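Local coordinates for protein hyaluronidase-phage associated (Streptococcus pyogenes, PDB 2WB3) that probably cleaves hyaluronan by a lyase (elimination) reaction as part of the tail fibre of a streptococcal bacteriophage, at residues A[44-49]-A[62-67]; A[66-71]-A[78-83]. All coordinates share one frame; numbering follows the deposited sequence.

Followed from the N terminus, the chain runs along strand 45-49, leaves it for a connection of twelve residues without helix or strand, and returns at Ala-62 to begin strand 64-69; contact 1 closes that loop. The same strand then carries the chain to contact 2, where the far part of strand 64-69 meets residues 78-83 after a second, six-residue loop. The two loops follow one another, sharing Ile-66 and Asp-67 at the join, and the contact centres lie about 17 Å apart. Together they tie three successive strands of the triple-stranded beta-helix, and both also touch the second and third subunits.

Contact 1: residues A[44-49]-A[62-67]; sequences LKITHE and AALSID
Ile-46 and His-48 meet Ala-62, Ala-63 and Leu-64 in the interior of the triple-stranded beta-helix, where successive strands of one chain belong to different faces of a trimeric fibre. The evidence is the parallel pairing of both segments with strands of the second and third subunits, together with backbone corners at Leu-44 and Ala-63. As a consequence the two segments form no direct hydrogen bonds with each other and touch through side chains and the backbone around Ala-63. Ile-46 makes the central approach: its branch methyl CG2 lies 3.4 Å from Ala-63 O and 4.1 Å from Ala-63 CB, so one methyl covers both the carbonyl and the side chain of the corner residue. CG2 stands anti to the backbone N, while CG1 lies beside that N (chi1 -55°) and leads to CD1, which rests 4.2 Å from Leu-64 CB. The Ile-46 and Leu-64 side chains cross obliquely. Two residues on, His-48 CB packs 4.1 Å from Ala-63 CA; His-48 and Ala-63 also supply the closest pair of CA atoms, 5.1 Å apart.

Outward from this first shell, Ala-63 packs on Ile-66 of the third subunit, and His-48 NE2 is hydrogen-bonded to Glu-38 O of the second subunit, which anchors the ring at its far end. His-48 CG is anti to the backbone N (chi1 174°). The ring, turned by a chi2 of -86°, meets the Ala-62 carbonyl obliquely, with His-48 CD2 4.0 Å from Ala-62 O.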
# COMPACT_ATOMS: atom_id res chain seq x y z
N LEU A 44 -4.56 10.48 -13.58
CA LEU A 44 -5.05 10.60 -12.18
C LEU A 44 -6.40 11.27 -12.32
O LEU A 44 -6.52 12.28 -13.00
CB LEU A 44 -4.08 11.47 -11.30
CG LEU A 44 -4.65 11.85 -9.92
CD1 LEU A 44 -5.00 10.59 -9.10
CD2 LEU A 44 -3.69 12.74 -9.04
N LYS A 45 -7.41 10.73 -11.66
CA LYS A 45 -8.70 11.41 -11.61
C LYS A 45 -9.00 11.74 -10.15
O LYS A 45 -8.89 10.87 -9.30
CB LYS A 45 -9.78 10.45 -12.11
CG LYS A 45 -11.26 10.85 -11.96
CD LYS A 45 -11.61 12.07 -12.76
CE LYS A 45 -13.13 12.46 -12.60
NZ LYS A 45 -14.13 11.41 -13.04
N ILE A 46 -9.32 12.99 -9.88
CA ILE A 46 -9.63 13.39 -8.51
C ILE A 46 -11.08 13.86 -8.55
O ILE A 46 -11.43 14.74 -9.33
CB ILE A 46 -8.74 14.57 -8.02
CG1 ILE A 46 -7.23 14.29 -8.14
CG2 ILE A 46 -9.08 14.87 -6.54
CD1 ILE A 46 -6.33 15.55 -7.81
N THR A 47 -11.91 13.28 -7.69
CA THR A 47 -13.27 13.79 -7.48
C THR A 47 -13.49 14.35 -6.09
O THR A 47 -13.24 13.71 -5.11
CB THR A 47 -14.30 12.71 -7.70
OG1 THR A 47 -14.16 12.28 -9.04
CG2 THR A 47 -15.76 13.27 -7.57
N HIS A 48 -13.98 15.58 -6.03
CA HIS A 48 -14.39 16.09 -4.73
C HIS A 48 -15.92 16.08 -4.74
O HIS A 48 -16.50 16.63 -5.65
CB HIS A 48 -13.93 17.52 -4.54
CG HIS A 48 -14.47 18.12 -3.28
ND1 HIS A 48 -15.70 18.71 -3.23
CD2 HIS A 48 -14.02 18.09 -1.99
CE1 HIS A 48 -15.99 19.06 -1.98
NE2 HIS A 48 -14.99 18.70 -1.21
N GLU A 49 -16.52 15.54 -3.69
CA GLU A 49 -17.98 15.53 -3.50
C GLU A 49 -18.33 16.35 -2.25
O GLU A 49 -17.73 16.20 -1.20
CB GLU A 49 -18.42 14.08 -3.29
CG GLU A 49 -19.94 13.88 -3.37
CD GLU A 49 -20.36 12.50 -2.96
OE1 GLU A 49 -19.61 11.53 -3.23
OE2 GLU A 49 -21.46 12.38 -2.38
N ALA A 62 -11.40 22.06 -2.16
CA ALA A 62 -10.86 22.02 -3.51
C ALA A 62 -10.64 20.55 -3.90
O ALA A 62 -10.55 19.71 -3.05
CB ALA A 62 -9.50 22.84 -3.58
N ALA A 63 -10.64 20.22 -5.19
CA ALA A 63 -10.20 18.88 -5.57
C ALA A 63 -8.70 18.77 -5.37
O ALA A 63 -8.22 17.76 -4.94
CB ALA A 63 -10.55 18.63 -7.05
N LEU A 64 -7.94 19.79 -5.76
CA LEU A 64 -6.48 19.71 -5.63
C LEU A 64 -5.97 20.97 -4.93
O LEU A 64 -6.26 22.08 -5.38
CB LEU A 64 -5.83 19.63 -7.00
CG LEU A 64 -4.28 19.78 -6.97
CD1 LEU A 64 -3.63 18.63 -6.20
CD2 LEU A 64 -3.80 19.78 -8.41
N SER A 65 -5.22 20.80 -3.84
CA SER A 65 -4.72 21.96 -3.13
C SER A 65 -3.17 21.83 -3.14
O SER A 65 -2.63 20.79 -2.79
CB SER A 65 -5.26 21.98 -1.67
OG SER A 65 -4.55 23.04 -0.99
N ILE A 66 -2.48 22.90 -3.50
CA ILE A 66 -0.98 22.88 -3.60
C ILE A 66 -0.42 23.96 -2.68
O ILE A 66 -0.85 25.09 -2.75
CB ILE A 66 -0.52 23.18 -5.03
CG1 ILE A 66 -0.78 21.88 -5.87
CG2 ILE A 66 1.02 23.53 -5.13
CD1 ILE A 66 -0.60 22.09 -7.31
N ASP A 67 0.55 23.60 -1.85
CA ASP A 67 1.29 24.62 -1.13
C ASP A 67 2.79 24.52 -1.43
O ASP A 67 3.32 23.44 -1.55
CB ASP A 67 1.06 24.48 0.36
CG ASP A 67 1.43 25.74 1.13
OD1 ASP A 67 1.69 26.78 0.55
OD2 ASP A 67 1.45 25.69 2.36

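Contact 2: residues A[66-71]-A[78-83]; sequences IDIVKK and TAAQGI
Strand 64-69 of the triple-stranded beta-helix turns back through a loop at this contact, and Ile-66 and Ile-68 meet the returning residues 78-83. The touching parts run nearly antiparallel, their end-to-end directions 165° apart, but side chains and a water join them in place of direct backbone hydrogen bonds. Ile-68 fills the middle. Its CG2, anti to the backbone N, sits 3.7 Å from Ala-80 CB and close to Ala-80 O, while CG1 lies beside that N (chi1 -58°) and leads to CD1, 3.5 Å from Gly-82 CA. The methyl thus rests against bare backbone at the corner where the chain turns onto another face. Toward the start of the strand, Ile-66 CD1 touches Ile-83 CG1 at 3.5 Å, the two side chains crossing at about a right angle.

At the loop end apolar packing and a water act together. Thr-78 CG2 lies 4.1 Å from Ile-68 CG2, and a water donates to Val-69 O and to Thr-78 OG1, each at 2.7 Å, bridging the two sides. Thr-78 OG1 also accepts a hydrogen bond from Ala-80 N at 3.1 Å, nearly straight with an N-H...O angle of 167°. With two bonds accepted, the hydroxyl presumably donates its own proton to Asp-58 OD2 of the second subunit; Ala-80 O is bonded to Thr-91 OG1 of the third subunit. Acceptance from the N-H two residues on defines an ST turn, here in the loop leading into strand 81-86 of an intertwined trimeric beta-helix.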
# COMPACT_ATOMS: atom_id res chain seq x y z
N ILE A 66 -2.48 22.90 -3.50
CA ILE A 66 -0.98 22.88 -3.60
C ILE A 66 -0.42 23.96 -2.68
O ILE A 66 -0.85 25.09 -2.75
CB ILE A 66 -0.52 23.18 -5.03
CG1 ILE A 66 -0.78 21.88 -5.87
CG2 ILE A 66 1.02 23.53 -5.13
CD1 ILE A 66 -0.60 22.09 -7.31
N ASP A 67 0.55 23.60 -1.85
CA ASP A 67 1.29 24.62 -1.13
C ASP A 67 2.79 24.52 -1.43
O ASP A 67 3.32 23.44 -1.55
CB ASP A 67 1.06 24.48 0.36
CG ASP A 67 1.43 25.74 1.13
OD1 ASP A 67 1.69 26.78 0.55
OD2 ASP A 67 1.45 25.69 2.36
N ILE A 68 3.44 25.67 -1.53
CA ILE A 68 4.85 25.76 -1.92
C ILE A 68 5.53 26.50 -0.76
O ILE A 68 5.24 27.67 -0.57
CB ILE A 68 4.94 26.58 -3.19
CG1 ILE A 68 4.07 25.95 -4.30
CG2 ILE A 68 6.41 26.61 -3.74
CD1 ILE A 68 3.82 26.94 -5.47
N VAL A 69 6.33 25.80 0.04
CA VAL A 69 6.87 26.40 1.28
C VAL A 69 8.41 26.38 1.36
O VAL A 69 9.08 25.57 0.70
CB VAL A 69 6.27 25.75 2.54
CG1 VAL A 69 4.75 25.91 2.58
CG2 VAL A 69 6.67 24.25 2.72
N LYS A 70 8.98 27.27 2.18
CA LYS A 70 10.42 27.25 2.50
C LYS A 70 10.77 26.12 3.39
O LYS A 70 9.90 25.49 3.98
CB LYS A 70 10.82 28.55 3.20
CG LYS A 70 10.00 28.86 4.44
CD LYS A 70 10.50 30.26 4.93
CE LYS A 70 9.76 30.78 6.13
NZ LYS A 70 9.70 29.64 7.06
N LYS A 71 12.06 25.85 3.52
CA LYS A 71 12.51 24.85 4.47
C LYS A 71 11.99 25.24 5.88
O LYS A 71 12.18 26.37 6.28
CB LYS A 71 14.05 24.80 4.46
CG LYS A 71 14.66 23.75 5.40
CD LYS A 71 16.08 23.51 4.91
CE LYS A 71 16.70 22.23 5.47
NZ LYS A 71 16.56 22.24 6.93
N THR A 78 11.88 30.17 -1.29
CA THR A 78 11.74 29.09 -2.28
C THR A 78 11.47 29.73 -3.61
O THR A 78 10.98 30.84 -3.70
CB THR A 78 10.60 28.10 -1.88
OG1 THR A 78 10.45 27.12 -2.90
CG2 THR A 78 9.27 28.85 -1.74
N ALA A 79 11.87 29.06 -4.67
CA ALA A 79 11.59 29.51 -5.98
C ALA A 79 10.82 28.39 -6.72
O ALA A 79 10.70 28.44 -7.93
CB ALA A 79 12.91 29.77 -6.70
N ALA A 80 10.34 27.38 -5.99
CA ALA A 80 9.59 26.27 -6.60
C ALA A 80 8.31 26.76 -7.23
O ALA A 80 7.67 27.76 -6.80
CB ALA A 80 9.31 25.14 -5.59
N GLN A 81 7.92 26.03 -8.25
CA GLN A 81 6.78 26.33 -9.09
C GLN A 81 5.55 25.58 -8.59
O GLN A 81 5.66 24.61 -7.87
CB GLN A 81 7.12 25.87 -10.51
CG GLN A 81 8.16 26.74 -11.16
CD GLN A 81 8.91 26.03 -12.26
OE1 GLN A 81 9.40 24.91 -12.08
NE2 GLN A 81 8.96 26.63 -13.38
N GLY A 82 4.37 26.04 -8.94
CA GLY A 82 3.16 25.36 -8.49
C GLY A 82 2.88 24.18 -9.37
O GLY A 82 3.07 23.05 -8.99
N ILE A 83 2.39 24.45 -10.56
CA ILE A 83 2.15 23.38 -11.53
C ILE A 83 2.96 23.60 -12.78
O ILE A 83 2.95 24.67 -13.35
CB ILE A 83 0.68 23.38 -11.92
CG1 ILE A 83 -0.17 23.00 -10.71
CG2 ILE A 83 0.44 22.38 -13.07
CD1 ILE A 83 -1.67 22.97 -11.03
O HOH W 1 8.80 25.15 -1.98